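Local coordinates for tudor and KH domain-containing protein homolog (Bombyx mori, PDB 5VQH), which binds symmetrically dimethylated arginines of the Piwi proteins Siwi and Ago3 through its extended Tudor domain and takes part in primary piRNA biogenesis, which represses transposons, at residues A81-D86 and D118-A123; R88-R93 and V111-Y116; E174-L179 and A227-E232. All coordinates share one frame; numbering follows the deposited sequence.

Contact 1 (A81-D86 and D118-A123); sequences AVFRHD and DSEYVA. With 2MR (n3, n4-dimethylarginine), chain C.
Glu-120 OE1 accepts the N-H of Arg-84 NE at 3.0 Å, a salt bridge with an N-H...O angle of 165° that ties the turn after strand 78-82 to strand 119-123 in the barrel-like sheet of the Tudor domain. OE1 lies close to the guanidinium plane, whereas NE comes to it from above the carboxylate plane, 46° out of it. The Arg-84 chain runs extended from CG to NE, and its guanidinium has His-85 NE2 over the centre of one face. Glu-120 holds CG anti to its carbonyl carbon (chi1 -63°), which brings CG to the edge of the Phe-83 ring, 4.0 Å from CE1; the bend at chi2 then swings the carboxylate toward Arg-84. Phe-83 is one wall of the pocket for symmetric dimethylarginine: the ligand's guanidinium lies over one ring face, and His-85 N over the opposite one. Asp-118 is the acid of the pocket. Its OD2 takes the N-H of ligand NH2 at 3.0 Å, while the bond from NH2 to OD1 is weak, so the acid's grip is uneven. Tyr-113, edge-to-face with Phe-83, continues the aromatic wall. Further down the strand, Val-122 CG2 packs 4.0 Å from Val-82 O.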
loop_
_atom_site.group_PDB
_atom_site.type_symbol
_atom_site.label_atom_id
_atom_site.label_comp_id
_atom_site.label_asym_id
_atom_site.label_seq_id
_atom_site.Cartn_x
_atom_site.Cartn_y
_atom_site.Cartn_z
ATOM N N ALA A 81 -7.775 11.709 5.073
ATOM C CA ALA A 81 -8.844 10.734 5.328
ATOM C C ALA A 81 -8.612 9.908 6.581
ATOM O O ALA A 81 -7.522 9.432 6.828
ATOM C CB ALA A 81 -9.003 9.783 4.146
ATOM N N VAL A 82 -9.667 9.696 7.340
ATOM C CA VAL A 82 -9.577 8.859 8.493
ATOM C C VAL A 82 -9.503 7.430 8.004
ATOM O O VAL A 82 -10.022 7.115 6.975
ATOM C CB VAL A 82 -10.801 9.058 9.406
ATOM C CG1 VAL A 82 -10.884 7.953 10.454
ATOM C CG2 VAL A 82 -10.771 10.463 10.033
ATOM N N PHE A 83 -8.797 6.599 8.741
ATOM C CA PHE A 83 -8.771 5.165 8.535
ATOM C C PHE A 83 -9.711 4.574 9.576
ATOM O O PHE A 83 -9.535 4.799 10.763
ATOM C CB PHE A 83 -7.370 4.685 8.782
ATOM C CG PHE A 83 -7.160 3.217 8.616
ATOM C CD1 PHE A 83 -7.562 2.557 7.471
ATOM C CD2 PHE A 83 -6.440 2.504 9.577
ATOM C CE1 PHE A 83 -7.288 1.196 7.286
ATOM C CE2 PHE A 83 -6.173 1.155 9.400
ATOM C CZ PHE A 83 -6.598 0.496 8.238
ATOM N N ARG A 84 -10.729 3.846 9.135
ATOM C CA ARG A 84 -11.785 3.429 10.057
ATOM C C ARG A 84 -11.282 2.581 11.228
ATOM O O ARG A 84 -11.789 2.715 12.322
ATOM C CB ARG A 84 -12.918 2.711 9.316
ATOM C CG ARG A 84 -12.593 1.327 8.762
ATOM C CD ARG A 84 -13.777 0.854 7.918
ATOM N NE ARG A 84 -13.665 -0.515 7.381
ATOM C CZ ARG A 84 -14.129 -1.624 7.972
ATOM N NH1 ARG A 84 -14.718 -1.578 9.167
ATOM N NH2 ARG A 84 -13.984 -2.803 7.368
ATOM N N HIS A 85 -10.280 1.740 11.014
ATOM C CA HIS A 85 -9.805 0.861 12.092
ATOM C C HIS A 85 -9.011 1.502 13.222
ATOM O O HIS A 85 -8.883 0.868 14.254
ATOM C CB HIS A 85 -9.010 -0.317 11.541
ATOM C CG HIS A 85 -9.816 -1.202 10.651
ATOM N ND1 HIS A 85 -9.316 -1.741 9.485
ATOM C CD2 HIS A 85 -11.102 -1.619 10.740
ATOM C CE1 HIS A 85 -10.251 -2.472 8.903
ATOM N NE2 HIS A 85 -11.346 -2.409 9.641
ATOM N N ASP A 86 -8.479 2.715 13.063
ATOM C CA ASP A 86 -7.847 3.399 14.208
ATOM C C ASP A 86 -8.292 4.833 14.458
ATOM O O ASP A 86 -7.861 5.457 15.433
ATOM C CB ASP A 86 -6.322 3.355 14.119
ATOM C CG ASP A 86 -5.759 4.112 12.922
ATOM O OD1 ASP A 86 -4.530 4.057 12.750
ATOM O OD2 ASP A 86 -6.513 4.762 12.159
ATOM N N ASP A 118 -3.252 0.073 1.554
ATOM C CA ASP A 118 -4.599 -0.430 1.628
ATOM C C ASP A 118 -5.629 0.565 1.125
ATOM O O ASP A 118 -5.360 1.759 0.961
ATOM C CB ASP A 118 -4.945 -0.912 3.032
ATOM C CG ASP A 118 -4.600 0.079 4.136
ATOM O OD1 ASP A 118 -5.209 -0.064 5.201
ATOM O OD2 ASP A 118 -3.733 0.947 3.993
ATOM N N SER A 119 -6.808 0.031 0.845
ATOM C CA SER A 119 -7.911 0.762 0.248
ATOM C C SER A 119 -9.177 0.508 1.069
ATOM O O SER A 119 -9.472 -0.632 1.376
ATOM C CB SER A 119 -8.116 0.281 -1.180
ATOM O OG SER A 119 -7.388 1.071 -2.084
ATOM N N GLU A 120 -9.894 1.573 1.415
ATOM C CA GLU A 120 -11.170 1.509 2.102
ATOM C C GLU A 120 -12.171 2.467 1.443
ATOM O O GLU A 120 -11.794 3.392 0.742
ATOM C CB GLU A 120 -11.032 1.934 3.571
ATOM C CG GLU A 120 -10.140 1.075 4.460
ATOM C CD GLU A 120 -10.705 -0.328 4.727
ATOM O OE1 GLU A 120 -11.957 -0.459 4.932
ATOM O OE2 GLU A 120 -9.870 -1.285 4.734
ATOM N N TYR A 121 -13.450 2.230 1.699
ATOM C CA TYR A 121 -14.537 3.032 1.187
ATOM C C TYR A 121 -14.874 3.979 2.314
ATOM O O TYR A 121 -15.193 3.531 3.407
ATOM C CB TYR A 121 -15.758 2.157 0.890
ATOM C CG TYR A 121 -15.652 1.315 -0.359
ATOM C CD1 TYR A 121 -15.631 1.914 -1.605
ATOM C CD2 TYR A 121 -15.605 -0.074 -0.285
ATOM C CE1 TYR A 121 -15.547 1.164 -2.749
ATOM C CE2 TYR A 121 -15.518 -0.848 -1.423
ATOM C CZ TYR A 121 -15.485 -0.220 -2.648
ATOM O OH TYR A 121 -15.406 -0.962 -3.808
ATOM N N VAL A 122 -14.755 5.274 2.055
ATOM C CA VAL A 122 -14.990 6.298 3.049
ATOM C C VAL A 122 -16.049 7.214 2.483
ATOM O O VAL A 122 -16.068 7.510 1.291
ATOM C CB VAL A 122 -13.694 7.090 3.333
ATOM C CG1 VAL A 122 -13.971 8.419 4.028
ATOM C CG2 VAL A 122 -12.755 6.254 4.189
ATOM N N ALA A 123 -16.949 7.647 3.338
ATOM C CA ALA A 123 -17.987 8.563 2.938
ATOM C C ALA A 123 -17.284 9.841 2.583
ATOM O O ALA A 123 -16.373 10.252 3.291
ATOM C CB ALA A 123 -18.936 8.802 4.095
HETATM N N 2MR C . -1.567 0.863 13.688
HETATM C CA 2MR C . -2.906 1.252 13.208
HETATM C CB 2MR C . -2.862 1.426 11.694
HETATM C CG 2MR C . -1.684 2.275 11.220
HETATM C CD 2MR C . -2.074 2.842 9.868
HETATM N NE 2MR C . -2.221 1.762 8.925
HETATM C CZ 2MR C . -2.784 1.963 7.755
HETATM N NH1 2MR C . -3.222 3.106 7.497
HETATM C CQ1 2MR C . -3.859 3.513 6.263
HETATM N NH2 2MR C . -2.899 0.974 6.868
HETATM C CQ2 2MR C . -2.439 -0.386 7.107
HETATM C C 2MR C . -4.036 0.285 13.538
HETATM O O 2MR C . -5.147 0.349 12.978
HETATM O OXT 2MR C . -3.901 -0.600 14.388
#

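Contact 2 (R88-R93 and V111-Y116); sequences RWYRAR and VFYLDY. With 2MR (n3, n4-dimethylarginine), chain C.
Arg-91 grips Asp-115 side-on, NE to OD2 at 2.9 Å and NH2 to OD1 at 3.0 Å, at the antiparallel hairpin of the Tudor domain formed by strands 89-98 and 108-113, with Asp-115 in the turn after the second strand. Both oxygens use their syn lone pairs and the two planes lie 18° apart, so the pair is nearly flat; the bend of Arg-91 at chi3 (-61°) turns the guanidinium to the acid. This buried guanidinium is further satisfied by the carbonyls of Leu-134 (at NH1) and Leu-137 (at NH2), and Asp-115 OD1 also accepts from Gln-140 N. Water 2 accepts from Arg-91 N and donates to Asp-115 OD2. Arg-91 O receives Leu-114 N at 2.9 Å as well as a proton from water 1, which in turn accepts from Asp-115 N. Beyond these, Arg-93 and Phe-112 form a hydrogen-bonded pair through both N-H groups, and Ala-92 faces Tyr-113 in the non-hydrogen-bonded position. On the ligand side, Tyr-90 and Tyr-116 meet with planes at 89°, each laying a face against the dimethylarginine guanidinium. Tyr-90 OH bonds to Asp-86 and Tyr-113 OH to Val-82 O. Ligand methyl CQ1 sits 3.4 Å from Tyr-113 CG.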
loop_
_atom_site.group_PDB
_atom_site.type_symbol
_atom_site.label_atom_id
_atom_site.label_comp_id
_atom_site.label_asym_id
_atom_site.label_seq_id
_atom_site.Cartn_x
_atom_site.Cartn_y
_atom_site.Cartn_z
ATOM N N ARG A 88 -7.365 7.476 12.931
ATOM C CA ARG A 88 -6.314 8.478 12.657
ATOM C C ARG A 88 -6.341 8.977 11.190
ATOM O O ARG A 88 -6.954 8.349 10.307
ATOM C CB ARG A 88 -4.931 7.895 12.996
ATOM C CG ARG A 88 -4.771 7.396 14.432
ATOM C CD ARG A 88 -3.352 6.935 14.696
ATOM N NE ARG A 88 -3.160 6.314 16.018
ATOM C CZ ARG A 88 -3.199 4.998 16.272
ATOM N NH1 ARG A 88 -3.464 4.108 15.317
ATOM N NH2 ARG A 88 -2.978 4.557 17.507
ATOM N N TRP A 89 -5.678 10.104 10.938
ATOM C CA TRP A 89 -5.732 10.764 9.632
ATOM C C TRP A 89 -4.537 10.412 8.766
ATOM O O TRP A 89 -3.380 10.391 9.225
ATOM C CB TRP A 89 -5.840 12.297 9.793
ATOM C CG TRP A 89 -7.204 12.723 10.294
ATOM C CD1 TRP A 89 -7.631 12.753 11.587
ATOM C CD2 TRP A 89 -8.325 13.110 9.505
ATOM N NE1 TRP A 89 -8.942 13.156 11.658
ATOM C CE2 TRP A 89 -9.392 13.382 10.390
ATOM C CE3 TRP A 89 -8.534 13.266 8.137
ATOM C CZ2 TRP A 89 -10.629 13.783 9.953
ATOM C CZ3 TRP A 89 -9.753 13.668 7.719
ATOM C CH2 TRP A 89 -10.792 13.925 8.625
ATOM N N TYR A 90 -4.826 10.178 7.485
ATOM C CA TYR A 90 -3.846 9.673 6.530
ATOM C C TYR A 90 -3.991 10.388 5.178
ATOM O O TYR A 90 -5.006 11.028 4.864
ATOM C CB TYR A 90 -4.003 8.153 6.390
ATOM C CG TYR A 90 -3.740 7.414 7.677
ATOM C CD1 TYR A 90 -2.453 7.121 8.062
ATOM C CD2 TYR A 90 -4.773 7.029 8.531
ATOM C CE1 TYR A 90 -2.185 6.462 9.249
ATOM C CE2 TYR A 90 -4.515 6.374 9.733
ATOM C CZ TYR A 90 -3.203 6.084 10.080
ATOM O OH TYR A 90 -2.846 5.431 11.256
ATOM N N ARG A 91 -2.945 10.299 4.392
ATOM C CA ARG A 91 -2.951 10.821 3.072
ATOM C C ARG A 91 -3.458 9.699 2.207
ATOM O O ARG A 91 -2.917 8.575 2.260
ATOM C CB ARG A 91 -1.546 11.217 2.634
ATOM C CG ARG A 91 -0.883 12.209 3.554
ATOM C CD ARG A 91 0.487 12.707 3.067
ATOM N NE ARG A 91 1.536 11.701 2.895
ATOM C CZ ARG A 91 2.759 11.969 2.423
ATOM N NH1 ARG A 91 3.102 13.214 2.066
ATOM N NH2 ARG A 91 3.645 11.000 2.277
ATOM N N ALA A 92 -4.480 9.999 1.407
ATOM C CA ALA A 92 -5.065 9.016 0.517
ATOM C C ALA A 92 -5.379 9.651 -0.829
ATOM O O ALA A 92 -5.539 10.865 -0.928
ATOM C CB ALA A 92 -6.322 8.494 1.135
ATOM N N ARG A 93 -5.486 8.820 -1.858
ATOM C CA ARG A 93 -5.862 9.266 -3.194
ATOM C C ARG A 93 -7.254 8.695 -3.497
ATOM O O ARG A 93 -7.482 7.518 -3.318
ATOM C CB ARG A 93 -4.840 8.769 -4.216
ATOM C CG ARG A 93 -5.033 9.298 -5.624
ATOM C CD ARG A 93 -4.103 8.630 -6.634
ATOM N NE ARG A 93 -2.676 8.973 -6.443
ATOM C CZ ARG A 93 -2.115 10.179 -6.647
ATOM N NH1 ARG A 93 -2.815 11.249 -7.039
ATOM N NH2 ARG A 93 -0.823 10.324 -6.432
ATOM N N VAL A 111 -10.876 5.014 -1.420
ATOM C CA VAL A 111 -9.571 5.688 -1.217
ATOM C C VAL A 111 -8.385 4.754 -0.982
ATOM O O VAL A 111 -8.500 3.715 -0.352
ATOM C CB VAL A 111 -9.618 6.713 -0.081
ATOM C CG1 VAL A 111 -10.755 7.695 -0.319
ATOM C CG2 VAL A 111 -9.780 6.069 1.270
ATOM N N PHE A 112 -7.254 5.127 -1.550
ATOM C CA PHE A 112 -6.008 4.385 -1.446
ATOM C C PHE A 112 -5.079 5.149 -0.503
ATOM O O PHE A 112 -4.667 6.284 -0.819
ATOM C CB PHE A 112 -5.414 4.307 -2.809
ATOM C CG PHE A 112 -4.030 3.756 -2.848
ATOM C CD1 PHE A 112 -3.806 2.400 -2.726
ATOM C CD2 PHE A 112 -2.946 4.578 -3.094
ATOM C CE1 PHE A 112 -2.524 1.889 -2.817
ATOM C CE2 PHE A 112 -1.664 4.055 -3.191
ATOM C CZ PHE A 112 -1.457 2.722 -3.059
ATOM N N TYR A 113 -4.803 4.549 0.667
ATOM C CA TYR A 113 -3.915 5.119 1.680
ATOM C C TYR A 113 -2.467 5.039 1.195
ATOM O O TYR A 113 -1.842 3.968 1.153
ATOM C CB TYR A 113 -4.118 4.404 2.998
ATOM C CG TYR A 113 -5.499 4.665 3.569
ATOM C CD1 TYR A 113 -5.768 5.828 4.269
ATOM C CD2 TYR A 113 -6.517 3.779 3.375
ATOM C CE1 TYR A 113 -7.011 6.086 4.779
ATOM C CE2 TYR A 113 -7.781 4.022 3.868
ATOM C CZ TYR A 113 -8.022 5.173 4.565
ATOM O OH TYR A 113 -9.284 5.398 5.051
ATOM N N LEU A 114 -1.953 6.211 0.809
ATOM C CA LEU A 114 -0.751 6.343 -0.022
ATOM C C LEU A 114 0.571 5.900 0.643
ATOM O O LEU A 114 1.504 5.565 -0.039
ATOM C CB LEU A 114 -0.607 7.811 -0.440
ATOM C CG LEU A 114 -1.492 8.279 -1.565
ATOM C CD1 LEU A 114 -1.581 9.788 -1.588
ATOM C CD2 LEU A 114 -0.967 7.783 -2.869
ATOM N N ASP A 115 0.639 5.990 1.961
ATOM C CA ASP A 115 1.797 5.561 2.755
ATOM C C ASP A 115 1.769 4.089 3.249
ATOM O O ASP A 115 2.677 3.642 3.922
ATOM C CB ASP A 115 1.925 6.525 3.940
ATOM C CG ASP A 115 2.188 7.959 3.470
ATOM O OD1 ASP A 115 3.139 8.117 2.710
ATOM O OD2 ASP A 115 1.472 8.912 3.853
ATOM N N TYR A 116 0.744 3.348 2.856
ATOM C CA TYR A 116 0.460 2.046 3.422
ATOM C C TYR A 116 0.029 1.054 2.368
ATOM O O TYR A 116 0.540 -0.051 2.349
ATOM C CB TYR A 116 -0.622 2.183 4.493
ATOM C CG TYR A 116 -0.112 2.893 5.721
ATOM C CD1 TYR A 116 0.654 2.230 6.673
ATOM C CD2 TYR A 116 -0.335 4.233 5.902
ATOM C CE1 TYR A 116 1.127 2.896 7.801
ATOM C CE2 TYR A 116 0.125 4.897 7.011
ATOM C CZ TYR A 116 0.867 4.242 7.953
ATOM O OH TYR A 116 1.343 4.954 9.052
HETATM N N 2MR C . -1.567 0.863 13.688
HETATM C CA 2MR C . -2.906 1.252 13.208
HETATM C CB 2MR C . -2.862 1.426 11.694
HETATM C CG 2MR C . -1.684 2.275 11.220
HETATM C CD 2MR C . -2.074 2.842 9.868
HETATM N NE 2MR C . -2.221 1.762 8.925
HETATM C CZ 2MR C . -2.784 1.963 7.755
HETATM N NH1 2MR C . -3.222 3.106 7.497
HETATM C CQ1 2MR C . -3.859 3.513 6.263
HETATM N NH2 2MR C . -2.899 0.974 6.868
HETATM C CQ2 2MR C . -2.439 -0.386 7.107
HETATM C C 2MR C . -4.036 0.285 13.538
HETATM O O 2MR C . -5.147 0.349 12.978
HETATM O OXT 2MR C . -3.901 -0.600 14.388
HETATM O O HOH W 1 -1.638 6.945 3.860
HETATM O O HOH W 2 -0.425 8.870 5.518
#

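Contact 3 (E174-L179 and A227-E232); sequences ERFEEL and AVLVAE
Leu-179 and Val-228 reach toward each other tip to tip, with CD1 of Leu-179 3.6 Å from CG1 of Val-228, at the tight part of a packing between two roughly antiparallel helices of the extended Tudor domain. The axes of 174-179 and 227-231 run at 143° to one another and come no closer than 10.6 Å, so side chains rather than backbones bridge them. Leu-229 fills the inner side: its CD1 lies 4.1 Å from Phe-176 CD1, while its other methyl, CD2, turns to Leu-179 CD1. Phe-176 and Leu-229 are both buried.

The outer side is polar and more open, with Arg-175 and Glu-232 partly exposed and Glu-178 exposed. Here Arg-175 bends at chi2 (82°), which turns the chain toward Glu-232; guanidinium and carboxylate are nearly coplanar. NE donates to the syn lone pair of Glu-232 OE1 at 2.9 Å, but at an N-H...O angle of only 139°; the bonds from NE and NH2 to OE2 are weak. NH1 turns to Glu-178 OE1 at 3.1 Å, on its anti lone pair, within the same helix, making a three-residue salt-bridge network. Leu-179 CD2 lies 3.5 Å above the plane of the Arg-175 guanidinium, toward its rim, so an apolar methyl backs the charged group.

Glu-232 is the first residue past helix 225-231 to leave helical angles, and Leu-229 is joined by a backbone hydrogen bond to Ala-235. On the buried side, Phe-176 stands edge-to-face with Phe-36 of strand 35-40 and touches Val-30 of strand 23-30, which seats helix 170-179 against the seven-stranded mixed sheet.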
loop_
_atom_site.group_PDB
_atom_site.type_symbol
_atom_site.label_atom_id
_atom_site.label_comp_id
_atom_site.label_asym_id
_atom_site.label_seq_id
_atom_site.Cartn_x
_atom_site.Cartn_y
_atom_site.Cartn_z
ATOM N N GLU A 174 -4.038 -15.513 2.998
ATOM C CA GLU A 174 -3.981 -15.428 4.463
ATOM C C GLU A 174 -2.593 -15.785 5.025
ATOM O O GLU A 174 -2.054 -15.134 5.926
ATOM C CB GLU A 174 -5.024 -16.377 5.057
ATOM C CG GLU A 174 -5.031 -16.423 6.579
ATOM C CD GLU A 174 -5.023 -15.047 7.214
ATOM O OE1 GLU A 174 -5.672 -14.123 6.666
ATOM O OE2 GLU A 174 -4.367 -14.895 8.269
ATOM N N ARG A 175 -2.035 -16.842 4.467
ATOM C CA ARG A 175 -0.776 -17.378 4.910
ATOM C C ARG A 175 0.386 -16.431 4.526
ATOM O O ARG A 175 1.359 -16.240 5.293
ATOM C CB ARG A 175 -0.648 -18.762 4.290
ATOM C CG ARG A 175 0.569 -19.520 4.705
ATOM C CD ARG A 175 0.423 -20.215 6.034
ATOM N NE ARG A 175 1.752 -20.716 6.343
ATOM C CZ ARG A 175 2.447 -20.415 7.427
ATOM N NH1 ARG A 175 1.937 -19.636 8.399
ATOM N NH2 ARG A 175 3.661 -20.936 7.562
ATOM N N PHE A 176 0.244 -15.818 3.359
ATOM C CA PHE A 176 1.142 -14.786 2.928
ATOM C C PHE A 176 1.064 -13.610 3.886
ATOM O O PHE A 176 2.080 -12.978 4.143
ATOM C CB PHE A 176 0.811 -14.354 1.491
ATOM C CG PHE A 176 1.705 -13.252 0.940
ATOM C CD1 PHE A 176 3.067 -13.452 0.766
ATOM C CD2 PHE A 176 1.162 -12.019 0.523
ATOM C CE1 PHE A 176 3.875 -12.450 0.232
ATOM C CE2 PHE A 176 1.968 -11.013 -0.026
ATOM C CZ PHE A 176 3.332 -11.233 -0.158
ATOM N N GLU A 177 -0.115 -13.315 4.434
ATOM C CA GLU A 177 -0.188 -12.246 5.411
ATOM C C GLU A 177 0.484 -12.647 6.718
ATOM O O GLU A 177 0.955 -11.796 7.459
ATOM C CB GLU A 177 -1.624 -11.815 5.664
ATOM C CG GLU A 177 -2.330 -11.252 4.438
ATOM C CD GLU A 177 -3.689 -10.633 4.760
ATOM O OE1 GLU A 177 -3.931 -10.272 5.925
ATOM O OE2 GLU A 177 -4.526 -10.485 3.852
ATOM N N GLU A 178 0.503 -13.931 7.034
ATOM C CA GLU A 178 1.107 -14.371 8.297
ATOM C C GLU A 178 2.611 -14.345 8.115
ATOM O O GLU A 178 3.322 -13.808 8.962
ATOM C CB GLU A 178 0.651 -15.771 8.718
ATOM C CG GLU A 178 -0.756 -15.829 9.316
ATOM C CD GLU A 178 -1.463 -17.207 9.146
ATOM O OE1 GLU A 178 -0.781 -18.261 9.064
ATOM O OE2 GLU A 178 -2.722 -17.246 9.100
ATOM N N LEU A 179 3.084 -14.907 7.006
ATOM C CA LEU A 179 4.512 -15.013 6.777
ATOM C C LEU A 179 5.180 -13.642 6.705
ATOM O O LEU A 179 6.278 -13.471 7.234
ATOM C CB LEU A 179 4.806 -15.774 5.488
ATOM C CG LEU A 179 4.388 -17.237 5.457
ATOM C CD1 LEU A 179 4.505 -17.789 4.052
ATOM C CD2 LEU A 179 5.248 -18.014 6.430
ATOM N N ALA A 227 8.850 -19.493 -1.005
ATOM C CA ALA A 227 9.206 -20.907 -1.053
ATOM C C ALA A 227 8.357 -21.668 -0.058
ATOM O O ALA A 227 7.996 -22.817 -0.292
ATOM C CB ALA A 227 10.694 -21.119 -0.802
ATOM N N VAL A 228 7.998 -21.010 1.032
ATOM C CA VAL A 228 7.038 -21.576 1.953
ATOM C C VAL A 228 5.679 -21.789 1.308
ATOM O O VAL A 228 5.025 -22.766 1.598
ATOM C CB VAL A 228 6.825 -20.682 3.162
ATOM C CG1 VAL A 228 5.700 -21.211 4.033
ATOM C CG2 VAL A 228 8.100 -20.585 3.974
ATOM N N LEU A 229 5.241 -20.860 0.470
ATOM C CA LEU A 229 3.939 -20.959 -0.172
ATOM C C LEU A 229 3.916 -22.130 -1.165
ATOM O O LEU A 229 2.914 -22.860 -1.294
ATOM C CB LEU A 229 3.571 -19.655 -0.898
ATOM C CG LEU A 229 3.234 -18.398 -0.057
ATOM C CD1 LEU A 229 3.059 -17.179 -0.973
ATOM C CD2 LEU A 229 2.016 -18.535 0.845
ATOM N N VAL A 230 5.014 -22.308 -1.874
ATOM C CA VAL A 230 5.100 -23.392 -2.837
ATOM C C VAL A 230 5.062 -24.721 -2.091
ATOM O O VAL A 230 4.342 -25.615 -2.497
ATOM C CB VAL A 230 6.375 -23.301 -3.702
ATOM C CG1 VAL A 230 6.545 -24.561 -4.544
ATOM C CG2 VAL A 230 6.346 -22.044 -4.589
ATOM N N ALA A 231 5.807 -24.842 -0.993
ATOM C CA ALA A 231 5.895 -26.112 -0.249
ATOM C C ALA A 231 4.569 -26.503 0.387
ATOM O O ALA A 231 4.214 -27.678 0.414
ATOM C CB ALA A 231 6.962 -26.025 0.821
ATOM N N GLU A 232 3.831 -25.514 0.896
ATOM C CA GLU A 232 2.510 -25.752 1.469
ATOM C C GLU A 232 1.422 -25.873 0.408
ATOM O O GLU A 232 0.239 -25.892 0.729
ATOM C CB GLU A 232 2.139 -24.627 2.422
ATOM C CG GLU A 232 3.034 -24.504 3.646
ATOM C CD GLU A 232 2.558 -23.432 4.621
ATOM O OE1 GLU A 232 1.603 -22.697 4.277
ATOM O OE2 GLU A 232 3.129 -23.309 5.738
#

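Overall arrangement
Contacts 1 and 2 belong to one five-stranded antiparallel sheet and line the same dimethylarginine pocket, their centres 8 Å apart; they touch through neighbouring strands. Contact 2 is the buried one, combining strand pairing with a satisfied ion pair and water bridges, whereas contact 1 is partly buried and links a turn to an edge strand mainly through side chains. Contact 3 lies about 27 Å away, centre to centre, from both, beside the other, mixed sheet. It relies on helix-to-helix apolar packing under a peripheral salt bridge. Each contact has an arginine-acid pair: flat and buried in contact 2, flat but partly exposed in contact 3, and with the carboxylate turned well out of the guanidinium plane in contact 1.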